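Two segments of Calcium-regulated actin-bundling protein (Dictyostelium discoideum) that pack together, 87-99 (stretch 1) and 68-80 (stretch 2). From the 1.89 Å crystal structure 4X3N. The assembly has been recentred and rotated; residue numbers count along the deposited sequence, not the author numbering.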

# COMPACT_ATOMS: atom_id res chain seq x y z
N LYS A 87 21.40 -1.88 -7.52
CA LYS A 87 20.85 -1.76 -6.16
C LYS A 87 19.38 -2.24 -6.15
O LYS A 87 18.65 -2.05 -5.19
CB LYS A 87 20.90 -0.34 -5.73
CG LYS A 87 22.30 0.27 -5.80
CD LYS A 87 22.22 1.79 -5.60
CE LYS A 87 22.03 2.11 -4.12
NZ LYS A 87 23.22 1.61 -3.34
N TYR A 88 18.93 -2.87 -7.21
CA TYR A 88 17.53 -3.19 -7.29
C TYR A 88 17.32 -4.64 -6.94
O TYR A 88 17.91 -5.47 -7.56
CB TYR A 88 17.08 -2.83 -8.71
CG TYR A 88 15.74 -3.31 -9.04
CD1 TYR A 88 14.65 -2.92 -8.27
CD2 TYR A 88 15.53 -4.19 -10.11
CE1 TYR A 88 13.39 -3.35 -8.60
CE2 TYR A 88 14.28 -4.66 -10.40
CZ TYR A 88 13.23 -4.26 -9.63
OH TYR A 88 12.00 -4.68 -9.90
N ASP A 89 16.47 -4.96 -5.95
CA ASP A 89 16.12 -6.34 -5.67
C ASP A 89 14.80 -6.56 -6.47
O ASP A 89 13.81 -5.85 -6.30
CB ASP A 89 15.85 -6.59 -4.20
CG ASP A 89 17.05 -6.34 -3.30
OD1 ASP A 89 18.16 -6.72 -3.67
OD2 ASP A 89 16.85 -5.76 -2.21
N GLU A 90 14.84 -7.54 -7.35
CA GLU A 90 13.81 -7.72 -8.35
C GLU A 90 12.41 -7.88 -7.72
O GLU A 90 12.23 -8.67 -6.82
CB GLU A 90 14.15 -8.94 -9.20
CG GLU A 90 13.38 -8.92 -10.52
CD GLU A 90 13.64 -10.12 -11.41
OE1 GLU A 90 14.40 -11.01 -11.09
OE2 GLU A 90 13.04 -10.14 -12.47
N GLY A 91 11.40 -7.19 -8.27
CA GLY A 91 10.03 -7.21 -7.75
C GLY A 91 9.14 -8.29 -8.35
O GLY A 91 9.65 -9.24 -8.89
N ASN A 92 7.82 -8.17 -8.15
CA ASN A 92 6.88 -9.18 -8.59
C ASN A 92 5.61 -8.64 -9.20
O ASN A 92 5.09 -9.26 -10.15
CB ASN A 92 6.44 -10.13 -7.46
CG ASN A 92 6.15 -9.44 -6.09
OD1 ASN A 92 5.94 -8.25 -5.98
ND2 ASN A 92 6.21 -10.23 -5.04
N ASP A 93 5.06 -7.56 -8.66
CA ASP A 93 3.85 -7.01 -9.25
C ASP A 93 3.70 -5.48 -9.01
O ASP A 93 4.46 -4.86 -8.28
CB ASP A 93 2.70 -7.84 -8.83
CG ASP A 93 2.39 -7.75 -7.31
OD1 ASP A 93 2.60 -6.71 -6.70
OD2 ASP A 93 2.03 -8.76 -6.72
N LEU A 94 2.80 -4.87 -9.75
CA LEU A 94 2.58 -3.45 -9.78
C LEU A 94 1.11 -3.10 -9.43
O LEU A 94 0.16 -3.80 -9.86
CB LEU A 94 2.85 -2.91 -11.19
CG LEU A 94 4.11 -3.37 -11.97
CD1 LEU A 94 4.13 -2.69 -13.34
CD2 LEU A 94 5.36 -3.04 -11.16
N ASP A 95 0.90 -2.00 -8.72
CA ASP A 95 -0.46 -1.53 -8.53
C ASP A 95 -0.93 -0.98 -9.88
O ASP A 95 -0.09 -0.85 -10.80
CB ASP A 95 -0.58 -0.58 -7.34
CG ASP A 95 -0.04 0.85 -7.56
OD1 ASP A 95 0.04 1.41 -8.69
OD2 ASP A 95 0.23 1.48 -6.47
N PHE A 96 -2.18 -0.59 -9.99
CA PHE A 96 -2.70 -0.17 -11.28
C PHE A 96 -2.10 1.17 -11.81
O PHE A 96 -1.96 1.39 -13.05
CB PHE A 96 -4.24 -0.09 -11.24
CG PHE A 96 -4.96 -1.41 -11.28
CD1 PHE A 96 -4.32 -2.62 -11.29
CD2 PHE A 96 -6.34 -1.40 -11.23
CE1 PHE A 96 -5.03 -3.79 -11.28
CE2 PHE A 96 -7.06 -2.58 -11.24
CZ PHE A 96 -6.41 -3.78 -11.27
N ASP A 97 -1.71 2.07 -10.91
CA ASP A 97 -1.13 3.30 -11.39
C ASP A 97 0.27 3.02 -11.95
O ASP A 97 0.63 3.53 -13.02
CB ASP A 97 -1.09 4.38 -10.31
CG ASP A 97 -2.46 4.96 -10.03
OD1 ASP A 97 -3.28 5.11 -10.95
OD2 ASP A 97 -2.71 5.26 -8.88
N ILE A 98 1.07 2.23 -11.21
CA ILE A 98 2.36 1.88 -11.69
C ILE A 98 2.30 1.00 -12.99
O ILE A 98 3.10 1.18 -13.90
CB ILE A 98 3.19 1.20 -10.61
CG1 ILE A 98 3.31 2.06 -9.35
CG2 ILE A 98 4.56 0.92 -11.14
CD1 ILE A 98 3.86 3.48 -9.56
N ALA A 99 1.36 0.05 -13.07
CA ALA A 99 1.09 -0.72 -14.28
C ALA A 99 0.83 0.15 -15.47
O ALA A 99 1.34 -0.09 -16.59
CB ALA A 99 -0.07 -1.69 -14.09
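Stretch 2 68-80: GWETIKYADMHCK

Stretch 2 is helical from Gly-68 through Cys-79, as its i to i+4 backbone bonds attest (Asp-76 N to Ile-72 O, 2.9 Å, for example); Lys-80 is the first residue to leave helical phi/psi. The helix axis passes 9.1 Å from that of the weakly bonded strand at about 93-95, and their N-to-C directions differ by 55°, so the crossing is oblique. Together the two stretches bury 628 Å².

Trp-69, with chi1 t, makes the first contact: its NE1 donates to Glu-90 OE2 at 2.6 Å with an N-H...acceptor angle of 158°, and the carboxylate oxygen accordingly lies at the indole edge. One turn on, Ile-72 CG1 meets Leu-94 CD1 at 3.8 Å. The CB of Lys-73 lies 4.0 Å from Tyr-88 CE2, while its NZ turns to a salt bridge with Glu-70 OE2 (3.0 Å). Ala-75 points toward stretch 1, and its small side chain leaves CB 4.2 Å from Ile-98 CG2.

Asp-76 is the polar centre of the contact. Its OD2 accepts from Tyr-88 OH at 2.6 Å, and that same hydroxyl oxygen accepts from Gly-91 N (3.1 Å). Gly-91 has its CA 3.3 Å from Asp-76 OD2; an ideal CB there would fall 2.0 Å from this oxygen, a clash. The other oxygen, OD1, reaches the strand through water 1, which donates to Asp-76 OD1 and Asp-93 O, both at 2.9 Å.

Met-77 covers one face of the Tyr-88 ring: its CG stands 3.5 Å from the ring centroid, 18° off the normal, and its SD 4.4 Å away at 22°. Cys-79 SG packs on Ile-98 CG1 at 4.1 Å. Finally, Lys-80 extends back so that its NZ forms a salt bridge with Asp-76 OD2 (3.0 Å) and donates to water 2 (3.2 Å), which also accepts from Asn-92 N (3.0 Å).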

# COMPACT_ATOMS: atom_id res chain seq x y z
N GLY A 68 10.08 -6.55 -22.54
CA GLY A 68 9.05 -6.76 -21.51
C GLY A 68 9.61 -6.70 -20.09
O GLY A 68 9.21 -5.86 -19.24
N TRP A 69 10.61 -7.54 -19.85
CA TRP A 69 11.24 -7.59 -18.53
C TRP A 69 11.88 -6.27 -18.11
O TRP A 69 11.71 -5.83 -16.93
CB TRP A 69 12.24 -8.72 -18.50
CG TRP A 69 12.82 -9.06 -17.20
CD1 TRP A 69 12.17 -9.17 -16.04
CD2 TRP A 69 14.20 -9.43 -16.92
NE1 TRP A 69 13.06 -9.60 -15.05
CE2 TRP A 69 14.30 -9.70 -15.58
CE3 TRP A 69 15.36 -9.49 -17.70
CZ2 TRP A 69 15.52 -10.06 -14.97
CZ3 TRP A 69 16.56 -9.86 -17.10
CH2 TRP A 69 16.63 -10.15 -15.76
N GLU A 70 12.66 -5.67 -19.01
CA GLU A 70 13.36 -4.44 -18.68
C GLU A 70 12.39 -3.41 -18.31
O GLU A 70 12.63 -2.67 -17.37
CB GLU A 70 14.21 -3.90 -19.81
CG GLU A 70 15.51 -4.69 -19.96
CD GLU A 70 16.36 -4.65 -18.67
OE1 GLU A 70 16.49 -3.54 -18.12
OE2 GLU A 70 16.88 -5.71 -18.20
N THR A 71 11.28 -3.34 -19.04
CA THR A 71 10.37 -2.26 -18.80
C THR A 71 9.63 -2.41 -17.45
O THR A 71 9.39 -1.41 -16.79
CB THR A 71 9.42 -2.05 -19.98
OG1 THR A 71 10.19 -1.96 -21.16
CG2 THR A 71 8.62 -0.79 -19.80
N ILE A 72 9.30 -3.64 -17.04
CA ILE A 72 8.53 -3.83 -15.83
C ILE A 72 9.44 -3.60 -14.69
O ILE A 72 9.03 -2.99 -13.67
CB ILE A 72 7.75 -5.19 -15.77
CG1 ILE A 72 6.60 -5.15 -14.76
CG2 ILE A 72 8.66 -6.35 -15.46
CD1 ILE A 72 5.55 -6.29 -14.84
N LYS A 73 10.69 -3.99 -14.85
CA LYS A 73 11.69 -3.70 -13.87
C LYS A 73 11.89 -2.22 -13.66
O LYS A 73 11.98 -1.78 -12.51
CB LYS A 73 13.03 -4.33 -14.19
CG LYS A 73 13.00 -5.84 -14.10
CD LYS A 73 14.40 -6.39 -14.12
CE LYS A 73 14.99 -6.22 -15.50
NZ LYS A 73 16.36 -6.76 -15.46
N TYR A 74 11.99 -1.46 -14.73
CA TYR A 74 12.17 -0.02 -14.56
C TYR A 74 10.96 0.63 -13.87
O TYR A 74 11.14 1.52 -13.08
CB TYR A 74 12.47 0.69 -15.85
CG TYR A 74 13.98 0.70 -16.08
CD1 TYR A 74 14.80 1.57 -15.38
CD2 TYR A 74 14.58 -0.22 -16.94
CE1 TYR A 74 16.17 1.56 -15.56
CE2 TYR A 74 15.95 -0.24 -17.12
CZ TYR A 74 16.74 0.64 -16.43
OH TYR A 74 18.09 0.62 -16.63
N ALA A 75 9.77 0.16 -14.19
CA ALA A 75 8.55 0.70 -13.57
C ALA A 75 8.51 0.42 -12.09
O ALA A 75 8.22 1.33 -11.29
CB ALA A 75 7.32 0.21 -14.29
N ASP A 76 8.91 -0.80 -11.71
CA ASP A 76 9.04 -1.20 -10.33
C ASP A 76 10.13 -0.41 -9.57
O ASP A 76 9.91 0.07 -8.43
CB ASP A 76 9.35 -2.71 -10.22
CG ASP A 76 9.15 -3.23 -8.85
OD1 ASP A 76 8.12 -2.97 -8.22
OD2 ASP A 76 10.02 -3.94 -8.33
N MET A 77 11.30 -0.27 -10.19
CA MET A 77 12.38 0.56 -9.60
C MET A 77 11.92 1.97 -9.25
O MET A 77 12.19 2.47 -8.16
CB MET A 77 13.50 0.70 -10.60
CG MET A 77 14.39 -0.55 -10.63
SD MET A 77 15.57 -0.50 -12.01
CE MET A 77 16.65 0.81 -11.44
N HIS A 78 11.23 2.63 -10.16
CA HIS A 78 10.76 3.93 -9.86
C HIS A 78 9.78 3.92 -8.69
O HIS A 78 9.79 4.82 -7.88
CB HIS A 78 10.11 4.50 -11.10
CG HIS A 78 11.07 4.65 -12.20
ND1 HIS A 78 10.69 4.88 -13.51
CD2 HIS A 78 12.43 4.58 -12.20
CE1 HIS A 78 11.78 4.96 -14.25
NE2 HIS A 78 12.84 4.80 -13.48
N CYS A 79 8.92 2.92 -8.64
CA CYS A 79 7.93 2.83 -7.64
C CYS A 79 8.69 2.81 -6.37
O CYS A 79 8.25 3.42 -5.43
CB CYS A 79 7.14 1.55 -7.77
SG CYS A 79 6.03 1.21 -6.41
N LYS A 80 9.80 2.06 -6.32
CA LYS A 80 10.52 1.87 -5.09
C LYS A 80 11.60 2.92 -4.86
O LYS A 80 12.34 2.79 -3.95
CB LYS A 80 11.15 0.47 -5.05
CG LYS A 80 10.07 -0.57 -4.97
CD LYS A 80 10.54 -1.96 -5.23
CE LYS A 80 9.40 -2.89 -4.87
NZ LYS A 80 9.63 -4.26 -5.33
O HOH W 1 5.45 -2.21 -7.51
O HOH W 2 7.15 -5.49 -6.91